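Local coordinates for protein GCN5-related N-acetyltransferase (Streptococcus suis, PDB 3G3S) that probably transfers an acetyl group from acetyl-CoA to an amine of a substrate not yet identified, at residues E18-E26 / Y178-E186; H167-S176 / E188-R196. All coordinates share one frame; numbering follows the deposited sequence.

Contact 1. Residues E18-E26 / Y178-E186; sequences ETIIWTCLE and YASYSAGIE. With NA (sodium ion), chain C.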
loop_
_atom_site.group_PDB
_atom_site.type_symbol
_atom_site.label_atom_id
_atom_site.label_comp_id
_atom_site.label_asym_id
_atom_site.label_seq_id
_atom_site.Cartn_x
_atom_site.Cartn_y
_atom_site.Cartn_z
ATOM N N GLU A 18 7.646 -11.722 6.599
ATOM C CA GLU A 18 8.390 -10.847 7.480
ATOM C C GLU A 18 7.933 -9.421 7.193
ATOM O O GLU A 18 8.096 -8.923 6.084
ATOM C CB GLU A 18 9.886 -11.010 7.269
ATOM C CG GLU A 18 10.422 -12.299 7.838
ATOM C CD GLU A 18 10.530 -12.314 9.351
ATOM O OE1 GLU A 18 10.173 -11.323 10.015
ATOM O OE2 GLU A 18 11.072 -13.327 9.865
ATOM N N THR A 19 7.401 -8.734 8.206
ATOM C CA THR A 19 6.756 -7.450 7.942
ATOM C C THR A 19 7.695 -6.352 7.463
ATOM O O THR A 19 7.253 -5.434 6.816
ATOM C CB THR A 19 5.881 -6.949 9.127
ATOM O OG1 THR A 19 6.677 -6.314 10.121
ATOM C CG2 THR A 19 5.022 -8.119 9.722
ATOM N N ILE A 20 8.984 -6.451 7.765
ATOM C CA ILE A 20 9.946 -5.440 7.314
ATOM C C ILE A 20 10.106 -5.597 5.798
ATOM O O ILE A 20 10.377 -4.606 5.085
ATOM C CB ILE A 20 11.275 -5.575 8.057
ATOM C CG1 ILE A 20 11.120 -5.150 9.521
ATOM C CG2 ILE A 20 12.429 -4.746 7.343
ATOM C CD1 ILE A 20 12.187 -5.676 10.448
ATOM N N ILE A 21 9.994 -6.823 5.290
ATOM C CA ILE A 21 9.992 -6.977 3.830
ATOM C C ILE A 21 8.733 -6.264 3.310
ATOM O O ILE A 21 8.753 -5.529 2.341
ATOM C CB ILE A 21 10.015 -8.449 3.333
ATOM C CG1 ILE A 21 11.199 -9.238 3.895
ATOM C CG2 ILE A 21 10.013 -8.481 1.756
ATOM C CD1 ILE A 21 11.118 -10.743 3.613
ATOM N N TRP A 22 7.598 -6.484 3.965
ATOM C CA TRP A 22 6.384 -5.770 3.567
ATOM C C TRP A 22 6.578 -4.247 3.604
ATOM O O TRP A 22 6.166 -3.530 2.675
ATOM C CB TRP A 22 5.170 -6.164 4.457
ATOM C CG TRP A 22 4.917 -7.616 4.547
ATOM C CD1 TRP A 22 5.391 -8.600 3.736
ATOM C CD2 TRP A 22 4.014 -8.264 5.465
ATOM N NE1 TRP A 22 4.893 -9.819 4.127
ATOM C CE2 TRP A 22 4.027 -9.632 5.168
ATOM C CE3 TRP A 22 3.234 -7.811 6.515
ATOM C CZ2 TRP A 22 3.287 -10.561 5.882
ATOM C CZ3 TRP A 22 2.493 -8.729 7.229
ATOM C CH2 TRP A 22 2.518 -10.087 6.907
ATOM N N THR A 23 7.206 -3.737 4.661
ATOM C CA THR A 23 7.492 -2.324 4.753
ATOM C C THR A 23 8.245 -1.855 3.504
ATOM O O THR A 23 7.820 -0.916 2.794
ATOM C CB THR A 23 8.300 -2.044 6.007
ATOM O OG1 THR A 23 7.436 -2.280 7.148
ATOM C CG2 THR A 23 8.879 -0.560 6.078
ATOM N N CYS A 24 9.339 -2.549 3.247
ATOM C CA CYS A 24 10.204 -2.197 2.103
ATOM C C CYS A 24 9.496 -2.258 0.735
ATOM O O CYS A 24 9.644 -1.345 -0.068
ATOM C CB CYS A 24 11.445 -3.047 2.112
ATOM S SG CYS A 24 12.511 -2.799 3.468
ATOM N N LEU A 25 8.702 -3.302 0.494
ATOM C CA LEU A 25 7.918 -3.415 -0.748
ATOM C C LEU A 25 6.696 -2.471 -0.868
ATOM O O LEU A 25 6.311 -2.173 -1.985
ATOM C CB LEU A 25 7.472 -4.853 -0.924
ATOM C CG LEU A 25 8.507 -5.948 -1.158
ATOM C CD1 LEU A 25 7.865 -7.302 -1.141
ATOM C CD2 LEU A 25 9.326 -5.733 -2.511
ATOM N N GLU A 26 6.119 -1.995 0.254
ATOM C CA GLU A 26 4.954 -1.073 0.215
ATOM C C GLU A 26 5.323 0.327 -0.240
ATOM O O GLU A 26 4.492 1.019 -0.805
ATOM C CB GLU A 26 4.192 -1.006 1.551
ATOM C CG GLU A 26 3.467 -2.320 1.856
ATOM C CD GLU A 26 2.700 -2.288 3.150
ATOM O OE1 GLU A 26 2.870 -1.340 3.957
ATOM O OE2 GLU A 26 1.928 -3.238 3.323
ATOM N N TYR A 178 9.724 -1.003 15.692
ATOM C CA TYR A 178 11.000 -0.970 14.952
ATOM C C TYR A 178 10.749 -0.523 13.500
ATOM O O TYR A 178 11.601 0.140 12.817
ATOM C CB TYR A 178 11.585 -2.370 14.948
ATOM C CG TYR A 178 12.974 -2.491 14.311
ATOM C CD1 TYR A 178 14.134 -2.273 15.076
ATOM C CD2 TYR A 178 13.126 -2.869 12.996
ATOM C CE1 TYR A 178 15.409 -2.402 14.507
ATOM C CE2 TYR A 178 14.414 -2.991 12.414
ATOM C CZ TYR A 178 15.538 -2.763 13.178
ATOM O OH TYR A 178 16.789 -2.898 12.599
ATOM N N ALA A 179 9.575 -0.928 13.021
ATOM C CA ALA A 179 9.047 -0.611 11.720
ATOM C C ALA A 179 7.512 -0.686 11.771
ATOM O O ALA A 179 6.897 -1.239 12.713
ATOM C CB ALA A 179 9.594 -1.578 10.665
ATOM N N SER A 180 6.938 -0.128 10.722
ATOM C CA SER A 180 5.502 -0.028 10.471
ATOM C C SER A 180 5.204 -0.433 9.044
ATOM O O SER A 180 5.992 -0.132 8.125
ATOM C CB SER A 180 5.046 1.429 10.596
ATOM O OG SER A 180 5.418 1.988 11.809
ATOM N N TYR A 181 4.065 -1.076 8.844
ATOM C CA TYR A 181 3.581 -1.366 7.496
ATOM C C TYR A 181 2.101 -0.965 7.488
ATOM O O TYR A 181 1.584 -0.535 8.504
ATOM C CB TYR A 181 3.838 -2.803 7.067
ATOM C CG TYR A 181 3.105 -3.849 7.862
ATOM C CD1 TYR A 181 3.550 -4.217 9.123
ATOM C CD2 TYR A 181 1.973 -4.477 7.351
ATOM C CE1 TYR A 181 2.864 -5.179 9.872
ATOM C CE2 TYR A 181 1.295 -5.441 8.092
ATOM C CZ TYR A 181 1.759 -5.788 9.349
ATOM O OH TYR A 181 1.093 -6.749 10.098
ATOM N N SER A 182 1.453 -1.100 6.348
ATOM C CA SER A 182 0.076 -0.659 6.143
ATOM C C SER A 182 -0.899 -1.090 7.223
ATOM O O SER A 182 -1.754 -0.319 7.616
ATOM C CB SER A 182 -0.411 -1.171 4.778
ATOM O OG SER A 182 -0.212 -2.575 4.649
ATOM N N ALA A 183 -0.728 -2.299 7.724
ATOM C CA ALA A 183 -1.661 -2.860 8.684
ATOM C C ALA A 183 -1.051 -3.182 10.059
ATOM O O ALA A 183 -1.685 -3.863 10.881
ATOM C CB ALA A 183 -2.266 -4.111 8.071
ATOM N N GLY A 184 0.157 -2.717 10.349
ATOM C CA GLY A 184 0.725 -3.084 11.630
ATOM C C GLY A 184 2.102 -2.553 11.857
ATOM O O GLY A 184 2.526 -1.644 11.152
ATOM N N ILE A 185 2.767 -3.117 12.866
ATOM C CA ILE A 185 4.145 -2.763 13.229
ATOM C C ILE A 185 4.965 -4.034 13.550
ATOM O O ILE A 185 4.417 -5.120 13.760
ATOM C CB ILE A 185 4.244 -1.797 14.445
ATOM C CG1 ILE A 185 3.661 -2.464 15.713
ATOM C CG2 ILE A 185 3.574 -0.463 14.132
ATOM C CD1 ILE A 185 3.984 -1.764 17.034
ATOM N N GLU A 186 6.280 -3.864 13.558
ATOM C CA GLU A 186 7.219 -4.911 13.920
ATOM C C GLU A 186 7.779 -4.482 15.256
ATOM O O GLU A 186 8.356 -3.391 15.376
ATOM C CB GLU A 186 8.323 -5.027 12.880
ATOM C CG GLU A 186 9.211 -6.218 13.079
ATOM C CD GLU A 186 8.531 -7.518 12.715
ATOM O OE1 GLU A 186 8.483 -7.878 11.514
ATOM O OE2 GLU A 186 8.074 -8.187 13.643
HETATM NA NA NA C . 2.626 0.679 -2.339
HETATM O O HOH W 1 10.215 -8.414 9.817
HETATM O O HOH W 2 7.592 -10.262 11.054
HETATM O O HOH W 3 4.287 -1.007 -3.452
HETATM O O HOH W 4 3.929 2.300 -3.564
HETATM O O HOH W 5 1.460 -1.450 -1.205
HETATM O O HOH W 6 1.252 2.122 -1.091
#
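The Tyr181 ring lies between Trp22 on one face and the backbone of its own turn on the other, with Glu26 OE2 at its edge. Glu18 O and Thr19 CA lie over one face of Trp22. Trp22 meets Tyr181 with an edge, CE3 standing 3.4 Å from Tyr181 CE2. The planes are 74° apart, a T-shaped pair. Gly184 N sits over the centre of the opposite Tyr181 face, and Tyr181 to Gly184 form a type I turn. Chi1 of Tyr181, 65°, puts CG between the backbone N and the carbonyl carbon and stands the ring up against helix 19-26. The Glu26 carboxylate grips the start of this turn twice. Its OE1 takes Ser182 N at 2.8 Å through the syn lone pair, and its OE2 takes Ser182 OG at 2.6 Å. Thr23 OG1 donates to Ser180 O at 2.8 Å from above the carbonyl plane. Thr19 OG1 donates to Glu186 OE1 at 2.8 Å from above the carboxylate plane. Two waters bridge that oxygen to Glu18 OE1, while Ser220 holds Glu186 OE2. Glu26 O binds a sodium ion with Glu26 O of the second subunit. The contact sets helix 19-26 across the tip of a beta hairpin of the GNAT-family sheet.

Contact 2. Residues H167-S176 / E188-R196; sequences HKGQVVSGAS and EVDTREDYR. With EDO (1,2-ethanediol), chain F.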
loop_
_atom_site.group_PDB
_atom_site.type_symbol
_atom_site.label_atom_id
_atom_site.label_comp_id
_atom_site.label_asym_id
_atom_site.label_seq_id
_atom_site.Cartn_x
_atom_site.Cartn_y
_atom_site.Cartn_z
ATOM N N HIS A 167 11.676 4.685 35.761
ATOM C CA HIS A 167 11.912 4.422 37.177
ATOM C C HIS A 167 12.900 5.448 37.658
ATOM O O HIS A 167 13.920 5.639 37.017
ATOM C CB HIS A 167 12.459 3.037 37.362
ATOM C CG HIS A 167 12.576 2.627 38.788
ATOM N ND1 HIS A 167 13.787 2.420 39.406
ATOM C CD2 HIS A 167 11.627 2.378 39.720
ATOM C CE1 HIS A 167 13.576 2.049 40.656
ATOM N NE2 HIS A 167 12.274 2.019 40.873
ATOM N N LYS A 168 12.589 6.135 38.752
ATOM C CA LYS A 168 13.463 7.216 39.258
ATOM C C LYS A 168 13.752 8.242 38.168
ATOM O O LYS A 168 14.854 8.775 38.079
ATOM C CB LYS A 168 14.791 6.669 39.802
ATOM C CG LYS A 168 14.667 5.583 40.866
ATOM C CD LYS A 168 13.842 6.039 42.054
ATOM C CE LYS A 168 14.123 5.196 43.296
ATOM N NZ LYS A 168 15.492 5.461 43.887
ATOM N N GLY A 169 12.761 8.472 37.318
ATOM C CA GLY A 169 12.871 9.394 36.230
ATOM C C GLY A 169 13.660 8.970 35.005
ATOM O O GLY A 169 13.812 9.770 34.104
ATOM N N GLN A 170 14.128 7.727 34.941
ATOM C CA GLN A 170 14.884 7.255 33.790
ATOM C C GLN A 170 14.083 6.200 33.043
ATOM O O GLN A 170 13.272 5.472 33.640
ATOM C CB GLN A 170 16.211 6.635 34.243
ATOM C CG GLN A 170 17.061 7.541 35.089
ATOM C CD GLN A 170 18.348 6.873 35.622
ATOM O OE1 GLN A 170 18.975 6.044 34.946
ATOM N NE2 GLN A 170 18.744 7.252 36.840
ATOM N N VAL A 171 14.242 6.177 31.728
ATOM C CA VAL A 171 13.660 5.166 30.893
ATOM C C VAL A 171 14.496 3.933 31.149
ATOM O O VAL A 171 15.719 3.964 30.977
ATOM C CB VAL A 171 13.702 5.541 29.401
ATOM C CG1 VAL A 171 13.318 4.335 28.530
ATOM C CG2 VAL A 171 12.787 6.742 29.156
ATOM N N VAL A 172 13.834 2.865 31.592
ATOM C CA VAL A 172 14.510 1.598 31.890
ATOM C C VAL A 172 14.042 0.414 31.036
ATOM O O VAL A 172 14.668 -0.639 31.073
ATOM C CB VAL A 172 14.396 1.272 33.395
ATOM C CG1 VAL A 172 15.024 2.398 34.220
ATOM C CG2 VAL A 172 12.950 1.040 33.801
ATOM N N SER A 173 12.940 0.564 30.297
ATOM C CA SER A 173 12.456 -0.495 29.428
ATOM C C SER A 173 11.476 0.122 28.445
ATOM O O SER A 173 10.951 1.231 28.681
ATOM C CB SER A 173 11.782 -1.631 30.238
ATOM O OG SER A 173 11.483 -2.709 29.359
ATOM N N GLY A 174 11.239 -0.577 27.335
ATOM C CA GLY A 174 10.337 -0.081 26.315
ATOM C C GLY A 174 10.006 -1.118 25.266
ATOM O O GLY A 174 10.771 -2.098 25.033
ATOM N N ALA A 175 8.823 -0.937 24.681
ATOM C CA ALA A 175 8.320 -1.786 23.602
ATOM C C ALA A 175 7.823 -0.822 22.562
ATOM O O ALA A 175 6.967 0.012 22.851
ATOM C CB ALA A 175 7.205 -2.680 24.064
ATOM N N SER A 176 8.366 -0.893 21.356
ATOM C CA SER A 176 8.029 0.099 20.331
ATOM C C SER A 176 8.111 -0.464 18.927
ATOM O O SER A 176 8.504 -1.602 18.715
ATOM C CB SER A 176 8.956 1.329 20.464
ATOM O OG SER A 176 8.657 2.354 19.538
ATOM N N GLU A 188 9.869 -4.103 18.741
ATOM C CA GLU A 188 11.193 -4.049 19.314
ATOM C C GLU A 188 10.931 -3.898 20.791
ATOM O O GLU A 188 10.205 -2.986 21.169
ATOM C CB GLU A 188 11.901 -2.801 18.840
ATOM C CG GLU A 188 13.199 -2.447 19.558
ATOM C CD GLU A 188 14.375 -3.356 19.227
ATOM O OE1 GLU A 188 14.315 -4.168 18.290
ATOM O OE2 GLU A 188 15.391 -3.222 19.925
ATOM N N VAL A 189 11.529 -4.767 21.598
ATOM C CA VAL A 189 11.452 -4.670 23.037
ATOM C C VAL A 189 12.880 -4.608 23.573
ATOM O O VAL A 189 13.760 -5.383 23.135
ATOM C CB VAL A 189 10.716 -5.868 23.661
ATOM C CG1 VAL A 189 10.639 -5.690 25.146
ATOM C CG2 VAL A 189 9.317 -6.005 23.070
ATOM N N ASP A 190 13.118 -3.706 24.529
ATOM C CA ASP A 190 14.433 -3.549 25.146
ATOM C C ASP A 190 14.307 -3.202 26.638
ATOM O O ASP A 190 13.393 -2.456 27.021
ATOM C CB ASP A 190 15.174 -2.412 24.464
ATOM C CG ASP A 190 15.614 -2.739 23.035
ATOM O OD1 ASP A 190 16.449 -3.651 22.884
ATOM O OD2 ASP A 190 15.195 -2.031 22.080
ATOM N N THR A 191 15.209 -3.736 27.467
ATOM C CA THR A 191 15.275 -3.404 28.871
ATOM C C THR A 191 16.702 -3.082 29.252
ATOM O O THR A 191 17.623 -3.779 28.848
ATOM C CB THR A 191 14.763 -4.538 29.716
ATOM O OG1 THR A 191 13.412 -4.798 29.323
ATOM C CG2 THR A 191 14.816 -4.192 31.219
ATOM N N ARG A 192 16.894 -2.038 30.052
ATOM C CA ARG A 192 18.232 -1.645 30.431
ATOM C C ARG A 192 18.838 -2.767 31.301
ATOM O O ARG A 192 18.145 -3.376 32.108
ATOM C CB ARG A 192 18.198 -0.275 31.093
ATOM C CG ARG A 192 19.507 0.415 30.968
ATOM C CD ARG A 192 19.443 1.788 31.530
ATOM N NE ARG A 192 19.303 1.821 32.982
ATOM C CZ ARG A 192 19.125 2.942 33.675
ATOM N NH1 ARG A 192 18.983 4.081 33.040
ATOM N NH2 ARG A 192 19.022 2.909 35.000
ATOM N N GLU A 193 20.116 -3.064 31.103
ATOM C CA GLU A 193 20.774 -4.230 31.759
ATOM C C GLU A 193 20.501 -4.350 33.247
ATOM O O GLU A 193 20.138 -5.424 33.751
ATOM C CB GLU A 193 22.289 -4.188 31.514
ATOM N N ASP A 194 20.620 -3.220 33.939
ATOM C CA ASP A 194 20.416 -3.177 35.384
ATOM C C ASP A 194 18.975 -3.392 35.829
ATOM O O ASP A 194 18.742 -3.583 37.011
ATOM C CB ASP A 194 20.985 -1.873 35.989
ATOM C CG ASP A 194 20.402 -0.617 35.384
ATOM O OD1 ASP A 194 20.032 -0.603 34.180
ATOM O OD2 ASP A 194 20.350 0.384 36.124
ATOM N N TYR A 195 18.020 -3.371 34.901
ATOM C CA TYR A 195 16.621 -3.615 35.219
ATOM C C TYR A 195 16.059 -4.901 34.614
ATOM O O TYR A 195 14.853 -5.139 34.686
ATOM C CB TYR A 195 15.806 -2.424 34.763
ATOM C CG TYR A 195 15.860 -1.300 35.748
ATOM C CD1 TYR A 195 16.909 -0.388 35.731
ATOM C CD2 TYR A 195 14.868 -1.163 36.715
ATOM C CE1 TYR A 195 16.965 0.643 36.638
ATOM C CE2 TYR A 195 14.911 -0.131 37.625
ATOM C CZ TYR A 195 15.970 0.777 37.589
ATOM O OH TYR A 195 16.031 1.843 38.475
ATOM N N ARG A 196 16.931 -5.735 34.048
ATOM C CA ARG A 196 16.483 -6.999 33.465
ATOM C C ARG A 196 16.073 -7.982 34.546
ATOM O O ARG A 196 16.446 -7.842 35.729
ATOM C CB ARG A 196 17.542 -7.597 32.554
ATOM C CG ARG A 196 17.616 -6.860 31.233
ATOM C CD ARG A 196 18.773 -7.302 30.361
ATOM N NE ARG A 196 18.853 -6.449 29.173
ATOM C CZ ARG A 196 19.913 -6.346 28.369
ATOM N NH1 ARG A 196 21.021 -7.052 28.586
ATOM N NH2 ARG A 196 19.872 -5.518 27.333
HETATM C C1 EDO F . 13.196 -5.764 15.091
HETATM O O1 EDO F . 13.611 -6.152 16.405
HETATM C C2 EDO F . 12.834 -6.976 14.246
HETATM O O2 EDO F . 12.486 -8.086 15.083
HETATM O O HOH W 7 16.380 4.174 37.015
HETATM O O HOH W 8 18.093 4.746 30.100
#
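Ser173 and Thr191 face each other in the antiparallel hairpin of strands 170-181 and 184-191, their OG and OG1 hydroxyls hydrogen-bonded at 2.8 Å. The tightly packed part holds the strand pairs and the Val172 side chain, which packs on the residues that follow strand 184-191. Gly174 pairs with Asp190 and Ser176 with Glu188 through reciprocal backbone bonds. Between them, Ala175 CB lies 4.1 Å from Val189 CG2. Helix 200-214 covers the face that carries Ser173, Val189 and Thr191. At Val172 and Ser173 a classic beta bulge opposite Ile165 interrupts the pairing with strand 162-167. Val172 CG1 makes a CH-pi contact over one face of the Tyr195 ring, 3.7 Å from the centroid. The same methyl lies over the centre of the Arg192 guanidinium.

The far end is more exposed, bridged by side chains and waters. Here a type I' turn joins His167 to Gln170. Arg192 points NH1 at Gln170 OE1, 2.7 Å away and in the carbonyl plane; NH2 adds a weak bond to the same oxygen. Asp194 holds the guanidinium side-on, NE to OD1 and NH2 to OD2, fixing its rotation. Phe124 stacks on the His167 ring. With CG of His167 anti to the backbone N, chi1 -173°, the imidazole reaches Tyr195. His167 ND1 and Tyr195 OH lie 2.5 Å apart, each near the other's ring plane; so short a bond is doubtful in length.

Both contacts use the hairpin of strands 170-181 and 184-191, at opposite ends of it. Contact 1 is at the turn, and contact 2 is where the strands reach their outer ends; their centres are about 24 Å apart. The segments alternate along the chain: 18-26, 167-176, 178-186, 188-196. The two contacts touch where Tyr178 CD1 lies 3.7 Å from Glu188 OE1. The hairpin lies within the mixed sheet, between strands 162-167 and 218-223. Contact 1 ties its tip to a helix from near the N-terminus, beside the sodium ion shared by two subunits. Contact 2 joins the hairpin strands to each other and to the turns beyond their ends.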